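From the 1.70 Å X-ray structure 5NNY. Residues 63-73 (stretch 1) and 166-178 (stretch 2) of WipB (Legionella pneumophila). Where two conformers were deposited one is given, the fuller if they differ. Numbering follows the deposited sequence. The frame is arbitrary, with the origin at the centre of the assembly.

Stretch 1 63-73: NKQERLEEIKK
Stretch 2 (166-178) EAIAAGAISNEEV

Contact between a helix (Lys64 to Lys73, continuing later in the chain) and a helix-turn-helix segment of WipB. In the second stretch the incoming helix runs through Ala169, a turn follows, and a new helix starts at Asn175. Register is set by two close CA pairs, Gln65 CA to Ala170 CA at 5.5 Å and Glu69 CA to Ala172 CA at 5.4 Å, so successive turns of the first helix pass along the loop in the same chain direction. The helix keeps phi/psi near -62/-44. The incoming helix ends in a Schellman motif: Gly171, at phi/psi 80/10, donates from N to Ile168 O (3.0 Å), and Ala172 N reaches Ala167 O (3.1 Å). Positive phi favours glycine, and an ideal CB here would lie a tight 3.3 Å from Gln65 NE2. Ala172 (-90/-23), Ile173 (-129/142) and Ser174 (-96/142) then lead into the next helix, where Ser174, chi1 p (75°), caps by accepting from Glu177 N at OG (2.9 Å).

The apolar centre is Leu68, whose CB points toward the turn. Its m,t rotamer (-66°, 166°) places CD1 4.1 Å from both Ala167 CB and Ala170 CB, while its own CB packs 3.5 Å from Ala172 CB. Alanine methyls meet Leu68 where the backbones run close; Ala170 and Ala172 bury the largest areas of the contact.

The CA-to-CB bond of Lys72 also points toward the turn, and the side chain is extended, with all four chi angles t (175°, -176°, 163°, -172°). The straight chain carries NZ to Ala172 O, to which it donates at 2.9 Å, a direct hydrogen bond between the stretches. On the way Lys72 CD passes 4.2 Å from Ile173 CG1. Glu177, chi1 t and chi2 t (171°, 158°), turns OE1 to 4.0 Å from Lys72 NZ, beyond a salt bridge. Water 4 joins them, accepting from Lys72 NZ (2.8 Å) and from Ser174 N (2.8 Å) and donating to Glu177 OE1 (2.5 Å).

Gln65 leaves its helix sideways, but t,t chi angles (-171°, 175°) bring its end to the turn. Its CG lies 3.2 Å from Ala170 O, and its NE2 makes a weak hydrogen bond to Glu69 OE2 (3.5 Å), one helical turn on. Glu69 is m,m (-61°, -87°), folded so that OE2 sits 3.7 Å from Ala172 CA. Water 3 donates to Glu69 OE2 (2.6 Å) and to Gly171 O (3.1 Å), bridging carboxylate and carbonyl.

Lys64, chi1 p (56°), chi2 t (170°), chi3 off-well (117°) and chi4 t (165°), also starts sideways; its CD packs 3.7 Å from Ala170 CB and its NZ reaches Glu166 through water. Water 2 accepts from Lys64 NZ (2.9 Å) and donates weakly to Glu166 OE2 (3.4 Å); water 1 accepts weakly from Lys64 NZ (3.2 Å) and donates to Glu166 O (2.8 Å). The interface buries 441 Å², both sides summed.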

# COMPACT_ATOMS: atom_id res chain seq x y z
N ASN A 63 -18.93 -12.29 -22.83
CA ASN A 63 -17.55 -12.67 -23.15
C ASN A 63 -16.54 -11.97 -22.24
O ASN A 63 -15.45 -11.59 -22.69
CB ASN A 63 -17.26 -12.36 -24.62
CG ASN A 63 -17.38 -10.87 -24.96
OD1 ASN A 63 -18.04 -10.10 -24.24
ND2 ASN A 63 -16.77 -10.47 -26.07
N LYS A 64 -16.88 -11.80 -20.95
CA LYS A 64 -16.01 -11.08 -20.02
C LYS A 64 -14.64 -11.73 -19.91
O LYS A 64 -13.62 -11.02 -19.81
CB LYS A 64 -16.65 -11.00 -18.63
CG LYS A 64 -17.03 -12.34 -18.02
CD LYS A 64 -17.44 -12.15 -16.56
CE LYS A 64 -18.86 -12.53 -16.29
NZ LYS A 64 -19.06 -12.67 -14.81
N GLN A 65 -14.58 -13.06 -19.93
CA GLN A 65 -13.28 -13.71 -19.82
C GLN A 65 -12.40 -13.34 -21.01
O GLN A 65 -11.23 -12.97 -20.82
CB GLN A 65 -13.43 -15.23 -19.72
CG GLN A 65 -12.11 -15.91 -19.39
CD GLN A 65 -12.18 -17.40 -19.15
OE1 GLN A 65 -13.26 -17.98 -19.11
NE2 GLN A 65 -11.02 -18.02 -18.97
N GLU A 66 -12.95 -13.42 -22.22
CA GLU A 66 -12.18 -13.09 -23.42
C GLU A 66 -11.68 -11.65 -23.36
O GLU A 66 -10.51 -11.37 -23.61
CB GLU A 66 -13.02 -13.31 -24.69
CG GLU A 66 -12.35 -12.74 -25.95
CD GLU A 66 -13.27 -12.67 -27.18
OE1 GLU A 66 -12.72 -12.63 -28.30
OE2 GLU A 66 -14.52 -12.64 -27.03
N ARG A 67 -12.58 -10.72 -23.03
CA ARG A 67 -12.22 -9.31 -22.95
C ARG A 67 -11.06 -9.08 -21.99
O ARG A 67 -10.11 -8.36 -22.31
CB ARG A 67 -13.43 -8.49 -22.48
CG ARG A 67 -14.58 -8.35 -23.49
CD ARG A 67 -15.79 -7.81 -22.75
NE ARG A 67 -16.96 -7.51 -23.58
CZ ARG A 67 -17.41 -6.28 -23.82
NH1 ARG A 67 -18.50 -6.07 -24.56
NH2 ARG A 67 -16.76 -5.25 -23.31
N LEU A 68 -11.15 -9.66 -20.79
CA LEU A 68 -10.14 -9.47 -19.76
C LEU A 68 -8.81 -10.13 -20.14
O LEU A 68 -7.74 -9.56 -19.89
CB LEU A 68 -10.64 -10.03 -18.43
CG LEU A 68 -11.84 -9.31 -17.82
CD1 LEU A 68 -12.47 -10.13 -16.71
CD2 LEU A 68 -11.40 -7.97 -17.31
N GLU A 69 -8.86 -11.32 -20.75
CA GLU A 69 -7.63 -11.98 -21.20
C GLU A 69 -6.87 -11.12 -22.20
O GLU A 69 -5.64 -11.01 -22.13
CB GLU A 69 -7.95 -13.34 -21.82
CG GLU A 69 -8.62 -14.36 -20.89
CD GLU A 69 -7.65 -15.20 -20.07
OE1 GLU A 69 -6.46 -14.83 -19.99
OE2 GLU A 69 -8.08 -16.23 -19.52
N GLU A 70 -7.58 -10.52 -23.16
CA GLU A 70 -6.90 -9.71 -24.16
C GLU A 70 -6.26 -8.47 -23.54
O GLU A 70 -5.15 -8.08 -23.91
CB GLU A 70 -7.85 -9.31 -25.29
CG GLU A 70 -8.75 -10.45 -25.81
CD GLU A 70 -8.00 -11.67 -26.37
OE1 GLU A 70 -6.99 -12.12 -25.79
OE2 GLU A 70 -8.46 -12.22 -27.40
N ILE A 71 -6.96 -7.84 -22.59
CA ILE A 71 -6.38 -6.70 -21.87
C ILE A 71 -5.14 -7.14 -21.10
O ILE A 71 -4.09 -6.47 -21.12
CB ILE A 71 -7.42 -6.08 -20.92
CG1 ILE A 71 -8.49 -5.30 -21.71
CG2 ILE A 71 -6.73 -5.22 -19.83
CD1 ILE A 71 -9.83 -5.08 -20.92
N LYS A 72 -5.25 -8.26 -20.40
CA LYS A 72 -4.19 -8.73 -19.52
C LYS A 72 -2.92 -9.05 -20.30
O LYS A 72 -1.82 -8.66 -19.90
CB LYS A 72 -4.67 -9.96 -18.75
CG LYS A 72 -3.60 -10.62 -17.87
CD LYS A 72 -4.18 -11.89 -17.24
CE LYS A 72 -3.12 -12.83 -16.71
NZ LYS A 72 -3.70 -14.13 -16.26
N LYS A 73 -3.05 -9.77 -21.41
CA LYS A 73 -1.83 -10.12 -22.14
C LYS A 73 -1.15 -8.88 -22.70
O LYS A 73 0.08 -8.77 -22.65
CB LYS A 73 -2.14 -11.15 -23.24
CG LYS A 73 -2.85 -10.60 -24.45
CD LYS A 73 -3.63 -11.69 -25.18
CE LYS A 73 -2.74 -12.82 -25.65
NZ LYS A 73 -3.41 -13.62 -26.71
N GLU A 166 -13.53 -9.96 -9.36
CA GLU A 166 -14.37 -10.36 -10.48
C GLU A 166 -13.54 -10.92 -11.62
O GLU A 166 -13.97 -11.85 -12.32
CB GLU A 166 -15.16 -9.17 -10.97
CG GLU A 166 -16.11 -8.62 -9.94
CD GLU A 166 -16.86 -7.45 -10.49
OE1 GLU A 166 -16.38 -6.30 -10.35
OE2 GLU A 166 -17.91 -7.69 -11.11
N ALA A 167 -12.36 -10.35 -11.86
CA ALA A 167 -11.53 -10.89 -12.93
C ALA A 167 -11.04 -12.29 -12.57
O ALA A 167 -10.95 -13.16 -13.44
CB ALA A 167 -10.36 -9.95 -13.23
N ILE A 168 -10.74 -12.52 -11.30
CA ILE A 168 -10.35 -13.86 -10.89
C ILE A 168 -11.53 -14.82 -11.03
O ILE A 168 -11.38 -15.94 -11.53
CB ILE A 168 -9.80 -13.86 -9.45
CG1 ILE A 168 -8.48 -13.08 -9.40
CG2 ILE A 168 -9.59 -15.27 -8.98
CD1 ILE A 168 -8.03 -12.78 -7.97
N ALA A 169 -12.72 -14.37 -10.62
CA ALA A 169 -13.92 -15.20 -10.74
C ALA A 169 -14.22 -15.54 -12.20
O ALA A 169 -14.72 -16.64 -12.50
CB ALA A 169 -15.12 -14.49 -10.12
N ALA A 170 -13.91 -14.62 -13.12
CA ALA A 170 -14.15 -14.86 -14.54
C ALA A 170 -13.11 -15.77 -15.16
O ALA A 170 -13.23 -16.10 -16.35
CB ALA A 170 -14.20 -13.54 -15.31
N GLY A 171 -12.10 -16.18 -14.39
CA GLY A 171 -11.05 -17.04 -14.88
C GLY A 171 -9.96 -16.34 -15.67
O GLY A 171 -9.12 -17.03 -16.26
N ALA A 172 -9.94 -15.01 -15.68
CA ALA A 172 -8.94 -14.28 -16.47
C ALA A 172 -7.67 -13.99 -15.68
O ALA A 172 -6.61 -13.78 -16.29
CB ALA A 172 -9.54 -12.97 -16.97
N ILE A 173 -7.75 -13.97 -14.35
CA ILE A 173 -6.60 -13.74 -13.48
C ILE A 173 -6.56 -14.86 -12.45
O ILE A 173 -7.62 -15.30 -11.98
CB ILE A 173 -6.67 -12.35 -12.80
CG1 ILE A 173 -6.56 -11.24 -13.85
CG2 ILE A 173 -5.57 -12.17 -11.72
CD1 ILE A 173 -6.71 -9.84 -13.27
N SER A 174 -5.37 -15.33 -12.11
CA SER A 174 -5.24 -16.45 -11.18
C SER A 174 -4.99 -15.97 -9.75
O SER A 174 -4.27 -15.00 -9.53
CB SER A 174 -4.12 -17.40 -11.60
OG SER A 174 -2.84 -16.87 -11.31
N ASN A 175 -5.60 -16.67 -8.79
CA ASN A 175 -5.21 -16.46 -7.40
C ASN A 175 -3.72 -16.66 -7.20
O ASN A 175 -3.08 -15.91 -6.45
CB ASN A 175 -5.98 -17.40 -6.46
CG ASN A 175 -7.43 -17.02 -6.30
OD1 ASN A 175 -7.76 -15.85 -6.03
ND2 ASN A 175 -8.30 -18.00 -6.45
N GLU A 176 -3.14 -17.67 -7.84
CA GLU A 176 -1.73 -17.96 -7.58
C GLU A 176 -0.83 -16.80 -7.99
O GLU A 176 0.14 -16.48 -7.28
CB GLU A 176 -1.27 -19.26 -8.27
CG GLU A 176 -2.12 -20.57 -8.05
CD GLU A 176 -2.64 -20.86 -6.61
OE1 GLU A 176 -3.36 -21.87 -6.46
OE2 GLU A 176 -2.35 -20.12 -5.65
N GLU A 177 -1.11 -16.15 -9.12
CA GLU A 177 -0.31 -14.99 -9.51
C GLU A 177 -0.42 -13.88 -8.48
O GLU A 177 0.58 -13.31 -8.05
CB GLU A 177 -0.73 -14.47 -10.89
CG GLU A 177 -0.08 -13.15 -11.25
CD GLU A 177 -0.02 -12.86 -12.75
OE1 GLU A 177 -1.04 -13.07 -13.46
OE2 GLU A 177 1.06 -12.43 -13.21
N VAL A 178 -1.65 -13.56 -8.06
CA VAL A 178 -1.86 -12.49 -7.10
C VAL A 178 -1.15 -12.81 -5.80
O VAL A 178 -0.44 -11.97 -5.22
CB VAL A 178 -3.36 -12.25 -6.88
CG1 VAL A 178 -3.58 -11.19 -5.78
CG2 VAL A 178 -4.02 -11.82 -8.17
O HOH W 1 -16.74 -12.33 -12.57
O HOH W 2 -18.20 -10.28 -13.35
O HOH W 3 -6.52 -17.50 -17.86
O HOH W 4 -3.12 -14.40 -13.55